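Local coordinates for phiAB6 tailspike (Unidentified phage, PDB 5JS4), which probably binds and fragments the exopolysaccharide of Acinetobacter baumannii as the trimeric, beta-helical tailspike of the phage, at residues K281-L286 / C314-G319; N300-V305 / H366-N371; Y373-V378 / A390-S395; I418-G423 / I442-M447. All coordinates share one frame; numbering follows the deposited sequence.

Contact 1. Residues K281-L286 / C314-G319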
loop_
_atom_site.group_PDB
_atom_site.type_symbol
_atom_site.label_atom_id
_atom_site.label_comp_id
_atom_site.label_asym_id
_atom_site.label_seq_id
_atom_site.Cartn_x
_atom_site.Cartn_y
_atom_site.Cartn_z
ATOM N N LYS A 281 -24.291 -13.840 -28.209
ATOM C CA LYS A 281 -24.859 -12.523 -28.472
ATOM C C LYS A 281 -26.284 -12.476 -27.949
ATOM O O LYS A 281 -27.070 -13.391 -28.194
ATOM C CB LYS A 281 -24.857 -12.227 -29.973
ATOM C CG LYS A 281 -25.356 -10.833 -30.332
ATOM C CD LYS A 281 -25.765 -10.732 -31.793
ATOM C CE LYS A 281 -26.564 -9.469 -32.062
ATOM N NZ LYS A 281 -25.732 -8.248 -31.945
ATOM N N GLY A 282 -26.625 -11.410 -27.236
ATOM C CA GLY A 282 -28.006 -11.215 -26.841
ATOM C C GLY A 282 -28.240 -10.154 -25.796
ATOM O O GLY A 282 -27.452 -9.988 -24.864
ATOM N N ARG A 283 -29.342 -9.437 -25.972
ATOM C CA ARG A 283 -29.854 -8.504 -24.990
ATOM C C ARG A 283 -31.033 -9.210 -24.327
ATOM O O ARG A 283 -32.137 -9.258 -24.881
ATOM C CB ARG A 283 -30.278 -7.210 -25.677
ATOM C CG ARG A 283 -30.780 -6.135 -24.734
ATOM C CD ARG A 283 -30.751 -4.774 -25.407
ATOM N NE ARG A 283 -31.152 -3.705 -24.499
ATOM C CZ ARG A 283 -30.980 -2.406 -24.733
ATOM N NH1 ARG A 283 -30.403 -1.984 -25.856
ATOM N NH2 ARG A 283 -31.389 -1.519 -23.832
ATOM N N TYR A 284 -30.776 -9.792 -23.160
ATOM C CA TYR A 284 -31.725 -10.689 -22.507
ATOM C C TYR A 284 -32.675 -9.927 -21.589
ATOM O O TYR A 284 -32.267 -9.417 -20.545
ATOM C CB TYR A 284 -30.977 -11.768 -21.718
ATOM C CG TYR A 284 -30.187 -12.735 -22.578
ATOM C CD1 TYR A 284 -28.863 -12.476 -22.923
ATOM C CD2 TYR A 284 -30.762 -13.918 -23.037
ATOM C CE1 TYR A 284 -28.137 -13.363 -23.704
ATOM C CE2 TYR A 284 -30.045 -14.811 -23.817
ATOM C CZ TYR A 284 -28.735 -14.534 -24.147
ATOM O OH TYR A 284 -28.023 -15.425 -24.922
ATOM N N ILE A 285 -33.945 -9.861 -21.984
ATOM C CA ILE A 285 -34.960 -9.161 -21.204
ATOM C C ILE A 285 -35.464 -10.051 -20.073
ATOM O O ILE A 285 -35.780 -11.224 -20.290
ATOM C CB ILE A 285 -36.163 -8.733 -22.075
ATOM C CG1 ILE A 285 -35.714 -7.905 -23.286
ATOM C CG2 ILE A 285 -37.189 -7.965 -21.250
ATOM C CD1 ILE A 285 -34.882 -6.681 -22.961
ATOM N N LEU A 286 -35.534 -9.483 -18.870
ATOM C CA LEU A 286 -36.120 -10.154 -17.714
ATOM C C LEU A 286 -37.242 -9.295 -17.149
ATOM O O LEU A 286 -37.008 -8.154 -16.755
ATOM C CB LEU A 286 -35.065 -10.389 -16.635
ATOM C CG LEU A 286 -33.917 -11.327 -17.014
ATOM C CD1 LEU A 286 -32.868 -11.327 -15.918
ATOM C CD2 LEU A 286 -34.418 -12.740 -17.269
ATOM N N CYS A 314 -25.946 -8.336 -22.878
ATOM C CA CYS A 314 -26.272 -7.902 -21.530
ATOM C C CYS A 314 -27.529 -8.577 -21.015
ATOM O O CYS A 314 -28.278 -9.192 -21.777
ATOM C CB CYS A 314 -26.466 -6.380 -21.465
ATOM S SG CYS A 314 -28.057 -5.776 -22.086
ATOM N N ILE A 315 -27.730 -8.460 -19.708
ATOM C CA ILE A 315 -29.020 -8.711 -19.086
ATOM C C ILE A 315 -29.707 -7.355 -18.955
ATOM O O ILE A 315 -29.110 -6.398 -18.470
ATOM C CB ILE A 315 -28.861 -9.388 -17.714
ATOM C CG1 ILE A 315 -28.326 -10.810 -17.907
ATOM C CG2 ILE A 315 -30.189 -9.410 -16.964
ATOM C CD1 ILE A 315 -27.909 -11.506 -16.630
ATOM N N ASP A 316 -30.953 -7.279 -19.414
ATOM C CA ASP A 316 -31.717 -6.039 -19.405
ATOM C C ASP A 316 -32.996 -6.284 -18.610
ATOM O O ASP A 316 -33.969 -6.849 -19.120
ATOM C CB ASP A 316 -32.010 -5.601 -20.842
ATOM C CG ASP A 316 -32.600 -4.201 -20.935
ATOM O OD1 ASP A 316 -33.122 -3.685 -19.926
ATOM O OD2 ASP A 316 -32.535 -3.615 -22.037
ATOM N N VAL A 317 -32.968 -5.881 -17.344
ATOM C CA VAL A 317 -34.093 -6.074 -16.437
ATOM C C VAL A 317 -35.153 -5.014 -16.718
ATOM O O VAL A 317 -34.847 -3.824 -16.779
ATOM C CB VAL A 317 -33.636 -5.991 -14.966
ATOM C CG1 VAL A 317 -34.818 -6.121 -14.016
ATOM C CG2 VAL A 317 -32.604 -7.072 -14.673
ATOM N N ASP A 318 -36.394 -5.456 -16.900
ATOM C CA ASP A 318 -37.503 -4.546 -17.181
ATOM C C ASP A 318 -38.019 -3.939 -15.879
ATOM O O ASP A 318 -38.836 -4.541 -15.179
ATOM C CB ASP A 318 -38.622 -5.289 -17.913
ATOM C CG ASP A 318 -39.787 -4.389 -18.285
ATOM O OD1 ASP A 318 -39.716 -3.163 -18.050
ATOM O OD2 ASP A 318 -40.778 -4.922 -18.820
ATOM N N GLY A 319 -37.535 -2.740 -15.567
ATOM C CA GLY A 319 -37.914 -2.041 -14.346
ATOM C C GLY A 319 -39.356 -1.564 -14.302
ATOM O O GLY A 319 -39.836 -1.168 -13.241
#
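Strands 282-286 and 314-318 run parallel, with axes 4.6 Å apart at closest approach and directions 27° apart, and five backbone bonds join them from C314 N to G282 O through D318 N to L286 O. On the face of R283 and D316, the extended arginine meets the carboxylate side-on: R283 NE lies 2.8 Å and NH2 3.0 Å from the same atom, D316 OD2. Guanidinium and carboxylate are nearly coplanar (27°), and NE takes the anti lone pair of OD2. Second partners hold both groups: E307 forms a salt bridge with R283 NH1, and S345 a hydrogen bond with D316 OD1. Beside this pair, I285 CD1 rests on D316 CB at 3.7 Å. The other face is largely apolar, L286 CD1 lying tight against I315 CG2 (3.5 Å) with F263 and F330 packing on them; the Y284 OH bonds D247 and G279. This in-register parallel pairing is consistent with successive coils of a right-handed parallel beta-helix, here of the pectate lyase-like type.

Contact 2. Residues N300-V305 / H366-N371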
loop_
_atom_site.group_PDB
_atom_site.type_symbol
_atom_site.label_atom_id
_atom_site.label_comp_id
_atom_site.label_asym_id
_atom_site.label_seq_id
_atom_site.Cartn_x
_atom_site.Cartn_y
_atom_site.Cartn_z
ATOM N N ASN A 300 -21.832 -12.429 -20.967
ATOM C CA ASN A 300 -21.185 -12.573 -22.267
ATOM C C ASN A 300 -20.361 -11.336 -22.616
ATOM O O ASN A 300 -20.215 -10.974 -23.784
ATOM C CB ASN A 300 -22.212 -12.901 -23.361
ATOM C CG ASN A 300 -23.366 -11.910 -23.424
ATOM O OD1 ASN A 300 -23.355 -10.862 -22.776
ATOM N ND2 ASN A 300 -24.371 -12.246 -24.219
ATOM N N GLY A 301 -19.814 -10.698 -21.584
ATOM C CA GLY A 301 -18.900 -9.588 -21.769
ATOM C C GLY A 301 -19.131 -8.461 -20.791
ATOM O O GLY A 301 -20.261 -8.203 -20.362
ATOM N N CYS A 302 -18.036 -7.795 -20.450
ATOM C CA CYS A 302 -18.047 -6.623 -19.597
ATOM C C CYS A 302 -17.851 -5.418 -20.505
ATOM O O CYS A 302 -16.736 -5.129 -20.944
ATOM C CB CYS A 302 -16.918 -6.734 -18.573
ATOM S SG CYS A 302 -16.704 -5.289 -17.522
ATOM N N GLY A 303 -18.948 -4.732 -20.807
ATOM C CA GLY A 303 -18.941 -3.676 -21.814
ATOM C C GLY A 303 -18.856 -2.282 -21.229
ATOM O O GLY A 303 -18.881 -2.093 -20.013
ATOM N N LYS A 304 -18.745 -1.293 -22.111
ATOM C CA LYS A 304 -18.862 0.095 -21.700
ATOM C C LYS A 304 -20.336 0.407 -21.474
ATOM O O LYS A 304 -21.214 -0.415 -21.767
ATOM C CB LYS A 304 -18.261 1.035 -22.751
ATOM C CG LYS A 304 -16.798 0.749 -23.054
ATOM C CD LYS A 304 -16.203 1.758 -24.024
ATOM C CE LYS A 304 -14.840 1.308 -24.521
ATOM N NZ LYS A 304 -14.368 2.124 -25.675
ATOM N N VAL A 305 -20.601 1.594 -20.946
ATOM C CA VAL A 305 -21.957 2.010 -20.612
ATOM C C VAL A 305 -22.553 2.686 -21.844
ATOM O O VAL A 305 -22.596 3.912 -21.948
ATOM C CB VAL A 305 -21.953 2.923 -19.367
ATOM C CG1 VAL A 305 -23.365 3.340 -18.979
ATOM C CG2 VAL A 305 -21.289 2.197 -18.202
ATOM N N HIS A 366 -15.066 -7.895 -13.151
ATOM C CA HIS A 366 -15.315 -7.554 -14.547
ATOM C C HIS A 366 -16.807 -7.486 -14.818
ATOM O O HIS A 366 -17.356 -8.269 -15.598
ATOM C CB HIS A 366 -14.605 -8.539 -15.478
ATOM C CG HIS A 366 -13.116 -8.532 -15.323
ATOM N ND1 HIS A 366 -12.286 -7.809 -16.151
ATOM C CD2 HIS A 366 -12.312 -9.134 -14.417
ATOM C CE1 HIS A 366 -11.032 -7.981 -15.772
ATOM N NE2 HIS A 366 -11.020 -8.779 -14.721
ATOM N N ILE A 367 -17.457 -6.539 -14.145
ATOM C CA ILE A 367 -18.878 -6.296 -14.341
ATOM C C ILE A 367 -19.156 -4.830 -14.645
ATOM O O ILE A 367 -18.399 -3.935 -14.253
ATOM C CB ILE A 367 -19.729 -6.758 -13.132
ATOM C CG1 ILE A 367 -19.431 -5.928 -11.872
ATOM C CG2 ILE A 367 -19.504 -8.244 -12.877
ATOM C CD1 ILE A 367 -20.386 -6.193 -10.725
ATOM N N THR A 368 -20.250 -4.613 -15.364
ATOM C CA THR A 368 -20.769 -3.286 -15.645
ATOM C C THR A 368 -22.252 -3.312 -15.316
ATOM O O THR A 368 -23.002 -4.085 -15.911
ATOM C CB THR A 368 -20.560 -2.914 -17.120
ATOM O OG1 THR A 368 -19.167 -2.994 -17.429
ATOM C CG2 THR A 368 -21.055 -1.502 -17.407
ATOM N N LEU A 369 -22.663 -2.480 -14.361
ATOM C CA LEU A 369 -24.059 -2.418 -13.928
ATOM C C LEU A 369 -24.591 -1.011 -14.119
ATOM O O LEU A 369 -23.923 -0.037 -13.767
ATOM C CB LEU A 369 -24.204 -2.842 -12.469
ATOM C CG LEU A 369 -23.681 -4.242 -12.127
ATOM C CD1 LEU A 369 -23.886 -4.535 -10.652
ATOM C CD2 LEU A 369 -24.349 -5.319 -12.967
ATOM N N ILE A 370 -25.797 -0.922 -14.678
ATOM C CA ILE A 370 -26.374 0.349 -15.113
ATOM C C ILE A 370 -27.788 0.507 -14.553
ATOM O O ILE A 370 -28.649 -0.345 -14.772
ATOM C CB ILE A 370 -26.406 0.450 -16.653
ATOM C CG1 ILE A 370 -25.043 0.085 -17.264
ATOM C CG2 ILE A 370 -26.800 1.854 -17.094
ATOM C CD1 ILE A 370 -24.895 -1.370 -17.652
ATOM N N ASN A 371 -28.016 1.620 -13.856
ATOM C CA ASN A 371 -29.274 1.895 -13.150
ATOM C C ASN A 371 -29.458 0.926 -11.974
ATOM O O ASN A 371 -28.471 0.534 -11.355
ATOM C CB ASN A 371 -30.478 1.920 -14.112
ATOM C CG ASN A 371 -30.304 2.925 -15.236
ATOM O OD1 ASN A 371 -29.828 4.040 -15.017
ATOM N ND2 ASN A 371 -30.689 2.538 -16.444
#
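T368 and G303 make the tight centre of this contact: T368 OG1 donates to G303 O at 2.8 Å, arriving in the carbonyl plane with a C=O...donor angle of 152°. The threonine torsion explains the fit, since OG1 stands beside its own backbone N (chi1 -57°) while T368 CG2 turns to V305 CG2, 3.8 Å away. C302 closes the same region from the other end. C302 CB lies 3.4 Å from H366 O, and C302 SG, on the loop's inward side, packs against T368 OG1 at 3.4 Å. Toward V305 the fit relaxes. The V305 and I370 side chains run antiparallel alongside one another, and their nearest atoms, V305 CG1 and I370 CG1, are 4.0 Å apart. V305 and K304 are partly exposed, K304 contributing little to the interface and packing instead on Y309 and on Y360 of the second subunit. I370 also faces Y310 and Y394, and with N371 it lines a pocket occupied by malonic acid, probably from the crystallisation liquor. The loop 300-305 thus lies over strand 362-370 without pairing as a strand. The threonine hydroxyl is the donor in the one hydrogen bond between the two segments, and T341 OG1 also holds G301 O and G303 N, which implies that hydroxyls from two neighbouring strands share in fixing the loop.

Contact 3. Residues Y373-V378 / A390-S395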
loop_
_atom_site.group_PDB
_atom_site.type_symbol
_atom_site.label_atom_id
_atom_site.label_comp_id
_atom_site.label_asym_id
_atom_site.label_seq_id
_atom_site.Cartn_x
_atom_site.Cartn_y
_atom_site.Cartn_z
ATOM N N TYR A 373 -31.728 0.218 -8.177
ATOM C CA TYR A 373 -31.815 0.921 -6.903
ATOM C C TYR A 373 -30.549 0.622 -6.101
ATOM O O TYR A 373 -29.698 1.497 -5.926
ATOM C CB TYR A 373 -33.088 0.485 -6.169
ATOM C CG TYR A 373 -33.393 1.237 -4.899
ATOM C CD1 TYR A 373 -33.872 2.542 -4.942
ATOM C CD2 TYR A 373 -33.239 0.633 -3.654
ATOM C CE1 TYR A 373 -34.169 3.234 -3.779
ATOM C CE2 TYR A 373 -33.532 1.318 -2.484
ATOM C CZ TYR A 373 -34.000 2.617 -2.554
ATOM O OH TYR A 373 -34.295 3.302 -1.397
ATOM N N ASN A 374 -30.433 -0.618 -5.629
ATOM C CA ASN A 374 -29.170 -1.165 -5.163
ATOM C C ASN A 374 -28.658 -2.085 -6.254
ATOM O O ASN A 374 -29.393 -2.940 -6.741
ATOM C CB ASN A 374 -29.346 -1.948 -3.857
ATOM C CG ASN A 374 -29.843 -1.084 -2.713
ATOM O OD1 ASN A 374 -30.752 -1.475 -1.975
ATOM N ND2 ASN A 374 -29.249 0.088 -2.549
ATOM N N GLN A 375 -27.406 -1.913 -6.660
ATOM C CA GLN A 375 -26.871 -2.739 -7.736
ATOM C C GLN A 375 -26.426 -4.092 -7.188
ATOM O O GLN A 375 -26.915 -5.131 -7.632
ATOM C CB GLN A 375 -25.776 -1.994 -8.498
ATOM C CG GLN A 375 -26.365 -0.882 -9.357
ATOM C CD GLN A 375 -25.337 0.030 -9.987
ATOM O OE1 GLN A 375 -24.271 0.274 -9.421
ATOM N NE2 GLN A 375 -25.662 0.563 -11.159
ATOM N N ILE A 376 -25.546 -4.077 -6.196
ATOM C CA ILE A 376 -25.138 -5.294 -5.505
ATOM C C ILE A 376 -25.740 -5.285 -4.106
ATOM O O ILE A 376 -25.459 -4.391 -3.313
ATOM C CB ILE A 376 -23.602 -5.396 -5.401
ATOM C CG1 ILE A 376 -22.962 -5.392 -6.798
ATOM C CG2 ILE A 376 -23.197 -6.635 -4.608
ATOM C CD1 ILE A 376 -23.189 -6.644 -7.619
ATOM N N VAL A 377 -26.575 -6.278 -3.816
ATOM C CA VAL A 377 -27.171 -6.432 -2.497
ATOM C C VAL A 377 -26.478 -7.593 -1.800
ATOM O O VAL A 377 -26.664 -8.749 -2.175
ATOM C CB VAL A 377 -28.689 -6.695 -2.587
ATOM C CG1 VAL A 377 -29.292 -6.891 -1.201
ATOM C CG2 VAL A 377 -29.379 -5.545 -3.305
ATOM N N VAL A 378 -25.669 -7.278 -0.795
ATOM C CA VAL A 378 -24.960 -8.298 -0.032
ATOM C C VAL A 378 -25.867 -8.790 1.083
ATOM O O VAL A 378 -26.384 -7.988 1.856
ATOM C CB VAL A 378 -23.662 -7.750 0.590
ATOM C CG1 VAL A 378 -22.935 -8.848 1.356
ATOM C CG2 VAL A 378 -22.757 -7.160 -0.485
ATOM N N ALA A 390 -15.138 -3.080 -11.655
ATOM C CA ALA A 390 -16.565 -2.882 -11.819
ATOM C C ALA A 390 -16.852 -1.444 -12.203
ATOM O O ALA A 390 -16.293 -0.516 -11.617
ATOM C CB ALA A 390 -17.292 -3.231 -10.535
ATOM N N TRP A 391 -17.719 -1.277 -13.199
ATOM C CA TRP A 391 -18.213 0.033 -13.601
ATOM C C TRP A 391 -19.673 0.092 -13.188
ATOM O O TRP A 391 -20.518 -0.594 -13.760
ATOM C CB TRP A 391 -17.998 0.254 -15.103
ATOM C CG TRP A 391 -16.540 0.124 -15.476
ATOM C CD1 TRP A 391 -15.471 0.499 -14.713
ATOM C CD2 TRP A 391 -15.993 -0.422 -16.686
ATOM N NE1 TRP A 391 -14.298 0.218 -15.363
ATOM C CE2 TRP A 391 -14.586 -0.348 -16.575
ATOM C CE3 TRP A 391 -16.551 -0.970 -17.846
ATOM C CZ2 TRP A 391 -13.731 -0.803 -17.581
ATOM C CZ3 TRP A 391 -15.697 -1.422 -18.847
ATOM C CH2 TRP A 391 -14.304 -1.333 -18.706
ATOM N N LEU A 392 -19.944 0.895 -12.161
ATOM C CA LEU A 392 -21.239 0.919 -11.493
ATOM C C LEU A 392 -21.867 2.292 -11.690
ATOM O O LEU A 392 -21.552 3.239 -10.971
ATOM C CB LEU A 392 -21.062 0.590 -10.006
ATOM C CG LEU A 392 -20.414 -0.768 -9.704
ATOM C CD1 LEU A 392 -20.294 -0.988 -8.203
ATOM C CD2 LEU A 392 -21.184 -1.913 -10.346
ATOM N N TYR A 393 -22.752 2.384 -12.679
ATOM C CA TYR A 393 -23.270 3.665 -13.152
ATOM C C TYR A 393 -24.758 3.832 -12.842
ATOM O O TYR A 393 -25.550 2.904 -13.011
ATOM C CB TYR A 393 -23.062 3.794 -14.666
ATOM C CG TYR A 393 -21.673 4.215 -15.121
ATOM C CD1 TYR A 393 -20.523 3.605 -14.616
ATOM C CD2 TYR A 393 -21.513 5.197 -16.100
ATOM C CE1 TYR A 393 -19.262 3.980 -15.052
ATOM C CE2 TYR A 393 -20.252 5.571 -16.543
ATOM C CZ TYR A 393 -19.130 4.959 -16.015
ATOM O OH TYR A 393 -17.873 5.322 -16.442
ATOM N N TYR A 394 -25.117 5.031 -12.396
ATOM C CA TYR A 394 -26.515 5.484 -12.296
ATOM C C TYR A 394 -27.385 4.770 -11.254
ATOM O O TYR A 394 -28.612 4.798 -11.368
ATOM C CB TYR A 394 -27.230 5.422 -13.663
ATOM C CG TYR A 394 -26.419 5.855 -14.870
ATOM C CD1 TYR A 394 -25.522 6.916 -14.803
ATOM C CD2 TYR A 394 -26.573 5.206 -16.090
ATOM C CE1 TYR A 394 -24.789 7.305 -15.915
ATOM C CE2 TYR A 394 -25.851 5.588 -17.207
ATOM C CZ TYR A 394 -24.959 6.635 -17.117
ATOM O OH TYR A 394 -24.239 7.008 -18.228
ATOM N N SER A 395 -26.785 4.155 -10.235
ATOM C CA SER A 395 -27.590 3.563 -9.157
ATOM C C SER A 395 -28.418 4.653 -8.479
ATOM O O SER A 395 -27.989 5.801 -8.386
ATOM C CB SER A 395 -26.728 2.836 -8.122
ATOM O OG SER A 395 -25.816 3.716 -7.498
HETATM O O HOH W 1 -23.965 3.188 -9.407
#
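Y373 meets S395 first, through its backbone: Y373 O lies 3.9 Å from S395 CB, while its side chain packs on Q351 and N397. N374 turns from the partner segment, and its ND2 bonds to N397 OD1. Q375 then carries the contact. Its chain leaves beside the backbone N (chi1 -72°) and runs extended beyond CG, which brings the amide in between L392 and S395. Q375 CD packs on S395 CB at 3.6 Å, and Q375 OE1 lies 3.3 Å from L392 CB, the glutamine and leucine overlapping lengthwise with their ends pointing oppositely. Q375 NE2 gives Y393 O a weak bond, 3.0 Å long with an N-H...O angle of only 127°; its stronger partner is N371 O, while Y393 O probably accepts from N371 N as well. On the other branch of the amide, Q375 OE1 accepts from a water at a distance of 2.9 Å. The same water accepts from S395 N (3.1 Å) and donates weakly to L392 O. I376 follows at the corner of the chain, and V377 and V378 enter the next parallel strand. The segments therefore meet across the interior of a beta-helix coil, where the chain turns between faces. The buried Q375 amide is served at both ends, NE2 chiefly by N371 O and OE1 by the water, which implies that one ordered water also ties S395 N to this glutamine.

Contact 4. Residues I418-G423 / I442-M447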
loop_
_atom_site.group_PDB
_atom_site.type_symbol
_atom_site.label_atom_id
_atom_site.label_comp_id
_atom_site.label_asym_id
_atom_site.label_seq_id
_atom_site.Cartn_x
_atom_site.Cartn_y
_atom_site.Cartn_z
ATOM N N ILE A 418 -13.010 0.075 -8.782
ATOM C CA ILE A 418 -14.436 0.322 -8.968
ATOM C C ILE A 418 -14.670 1.773 -9.358
ATOM O O ILE A 418 -14.187 2.692 -8.690
ATOM C CB ILE A 418 -15.272 0.020 -7.708
ATOM C CG1 ILE A 418 -14.912 -1.349 -7.123
ATOM C CG2 ILE A 418 -16.760 0.080 -8.053
ATOM C CD1 ILE A 418 -15.523 -1.615 -5.762
ATOM N N TYR A 419 -15.420 1.955 -10.442
ATOM C CA TYR A 419 -15.804 3.262 -10.957
ATOM C C TYR A 419 -17.288 3.464 -10.659
ATOM O O TYR A 419 -18.138 2.857 -11.309
ATOM C CB TYR A 419 -15.554 3.294 -12.469
ATOM C CG TYR A 419 -15.418 4.655 -13.134
ATOM C CD1 TYR A 419 -15.995 5.812 -12.601
ATOM C CD2 TYR A 419 -14.731 4.766 -14.334
ATOM C CE1 TYR A 419 -15.865 7.038 -13.245
ATOM C CE2 TYR A 419 -14.597 5.979 -14.980
ATOM C CZ TYR A 419 -15.165 7.112 -14.435
ATOM O OH TYR A 419 -15.016 8.309 -15.098
ATOM N N PHE A 420 -17.586 4.291 -9.660
ATOM C CA PHE A 420 -18.960 4.684 -9.347
ATOM C C PHE A 420 -19.241 6.014 -10.049
ATOM O O PHE A 420 -18.573 7.011 -9.761
ATOM C CB PHE A 420 -19.150 4.888 -7.840
ATOM C CG PHE A 420 -18.872 3.672 -6.990
ATOM C CD1 PHE A 420 -19.885 2.777 -6.681
ATOM C CD2 PHE A 420 -17.612 3.464 -6.438
ATOM C CE1 PHE A 420 -19.643 1.678 -5.872
ATOM C CE2 PHE A 420 -17.363 2.369 -5.625
ATOM C CZ PHE A 420 -18.382 1.476 -5.341
ATOM N N GLN A 421 -20.223 6.048 -10.951
ATOM C CA GLN A 421 -20.531 7.280 -11.687
ATOM C C GLN A 421 -22.020 7.608 -11.716
ATOM O O GLN A 421 -22.855 6.746 -12.003
ATOM C CB GLN A 421 -19.994 7.222 -13.121
ATOM C CG GLN A 421 -20.114 8.554 -13.860
ATOM C CD GLN A 421 -19.372 8.591 -15.188
ATOM O OE1 GLN A 421 -18.243 8.108 -15.301
ATOM N NE2 GLN A 421 -19.998 9.184 -16.198
ATOM N N LEU A 422 -22.328 8.871 -11.422
ATOM C CA LEU A 422 -23.665 9.448 -11.614
ATOM C C LEU A 422 -24.787 8.713 -10.869
ATOM O O LEU A 422 -25.915 8.603 -11.361
ATOM C CB LEU A 422 -23.969 9.600 -13.113
ATOM C CG LEU A 422 -23.295 10.812 -13.765
ATOM C CD1 LEU A 422 -23.308 10.702 -15.282
ATOM C CD2 LEU A 422 -23.955 12.111 -13.318
ATOM N N GLY A 423 -24.470 8.231 -9.669
ATOM C CA GLY A 423 -25.466 7.644 -8.782
ATOM C C GLY A 423 -26.203 8.714 -7.995
ATOM O O GLY A 423 -25.607 9.712 -7.583
ATOM N N ILE A 442 -10.491 3.408 -6.329
ATOM C CA ILE A 442 -11.916 3.627 -6.454
ATOM C C ILE A 442 -12.143 5.053 -6.948
ATOM O O ILE A 442 -11.406 5.978 -6.590
ATOM C CB ILE A 442 -12.616 3.357 -5.108
ATOM C CG1 ILE A 442 -12.634 1.843 -4.847
ATOM C CG2 ILE A 442 -14.033 3.923 -5.087
ATOM C CD1 ILE A 442 -13.065 1.447 -3.456
ATOM N N ILE A 443 -13.158 5.207 -7.791
ATOM C CA ILE A 443 -13.521 6.494 -8.363
ATOM C C ILE A 443 -14.959 6.805 -7.969
ATOM O O ILE A 443 -15.844 5.962 -8.143
ATOM C CB ILE A 443 -13.424 6.478 -9.906
ATOM C CG1 ILE A 443 -12.059 5.951 -10.373
ATOM C CG2 ILE A 443 -13.682 7.869 -10.473
ATOM C CD1 ILE A 443 -12.016 5.609 -11.847
ATOM N N PHE A 444 -15.177 7.998 -7.415
ATOM C CA PHE A 444 -16.520 8.547 -7.228
ATOM C C PHE A 444 -16.649 9.726 -8.179
ATOM O O PHE A 444 -16.009 10.756 -7.969
ATOM C CB PHE A 444 -16.756 9.079 -5.807
ATOM C CG PHE A 444 -16.555 8.074 -4.704
ATOM C CD1 PHE A 444 -16.829 6.722 -4.877
ATOM C CD2 PHE A 444 -16.138 8.512 -3.451
ATOM C CE1 PHE A 444 -16.659 5.830 -3.830
ATOM C CE2 PHE A 444 -15.962 7.624 -2.407
ATOM C CZ PHE A 444 -16.225 6.282 -2.597
ATOM N N GLU A 445 -17.463 9.584 -9.218
ATOM C CA GLU A 445 -17.698 10.683 -10.154
ATOM C C GLU A 445 -19.173 11.061 -10.150
ATOM O O GLU A 445 -20.020 10.258 -10.527
ATOM C CB GLU A 445 -17.242 10.319 -11.569
ATOM C CG GLU A 445 -17.369 11.476 -12.555
ATOM C CD GLU A 445 -16.758 11.187 -13.913
ATOM O OE1 GLU A 445 -15.723 10.490 -13.976
ATOM O OE2 GLU A 445 -17.306 11.679 -14.923
ATOM N N SER A 446 -19.468 12.284 -9.718
ATOM C CA SER A 446 -20.842 12.787 -9.656
ATOM C C SER A 446 -21.776 11.826 -8.914
ATOM O O SER A 446 -22.835 11.457 -9.419
ATOM C CB SER A 446 -21.365 13.089 -11.064
ATOM O OG SER A 446 -20.561 14.068 -11.697
ATOM N N MET A 447 -21.357 11.411 -7.722
ATOM C CA MET A 447 -22.210 10.644 -6.814
ATOM C C MET A 447 -22.818 11.613 -5.802
ATOM O O MET A 447 -22.448 12.782 -5.765
ATOM C CB MET A 447 -21.394 9.578 -6.079
ATOM C CG MET A 447 -20.692 8.567 -6.977
ATOM S SD MET A 447 -21.806 7.459 -7.863
ATOM C CE MET A 447 -22.553 6.540 -6.520
HETATM O O HOH W 2 -16.637 10.215 -17.470
#
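Y419 and E445 lie on the same face of parallel strands 418-421 and 442-445, whose axes are 4.8 Å apart at closest approach and 7° from parallel. Four backbone bonds join the strands: I443 N to I418 O, F420 N to I443 O, E445 N to F420 O (2.9 Å), and L422 N to E445 O (2.8 Å, 167° at the hydrogen). Outward, the backbone of Y419 bonds A390 and L392, that of Q421 L392 and Y394, and that of I442 K463. Y419 OH donates to E445 OE1 at 2.6 Å, coming from above the carboxylate plane; OE2 accepts from a water that also reaches Y419 OH weakly. Alongside, the Q421 amide stacks on the E445 carboxylate with planes 14° apart. Such rows of like-facing residues on adjacent rungs are a hallmark of the parallel beta-helix, with the F420 and F444 face turned to the interior and the Y419 face toward the second subunit. I443 CD1 sits over the Y419 ring, 3.8 Å from its centroid, a CH-pi contact. F420 CD2 touches the edge of the F444 ring at CE1 (3.6 Å), the two rings oblique. Further along, M447 bends at chi2 and chi3 to bring its SD within 3.3 Å of G423 N, which gives it a weak hydrogen bond.

How the contacts relate
From the N terminus, 281-286 opens contact 1, and 300-305 opens contact 2 before 314-319 closes contact 1, so the two cross; contact 2 closes only at 366-371. Contacts 3 and 4 follow in series, closing shorter loops of 11 and 18 intervening residues. Contacts 1 and 2 meet at N300, which packs near G282 and C314. Probable backbone hydrogen bonds from Y393 N to L369 O and from L392 N to Y419 O lead from contact 2 through contact 3 to contact 4. Contacts 1 and 4 pair strands of adjacent coils, contact 2 lays a loop on a strand, and contact 3 links two faces across the interior. All touch the second subunit, contact 1 only through K281.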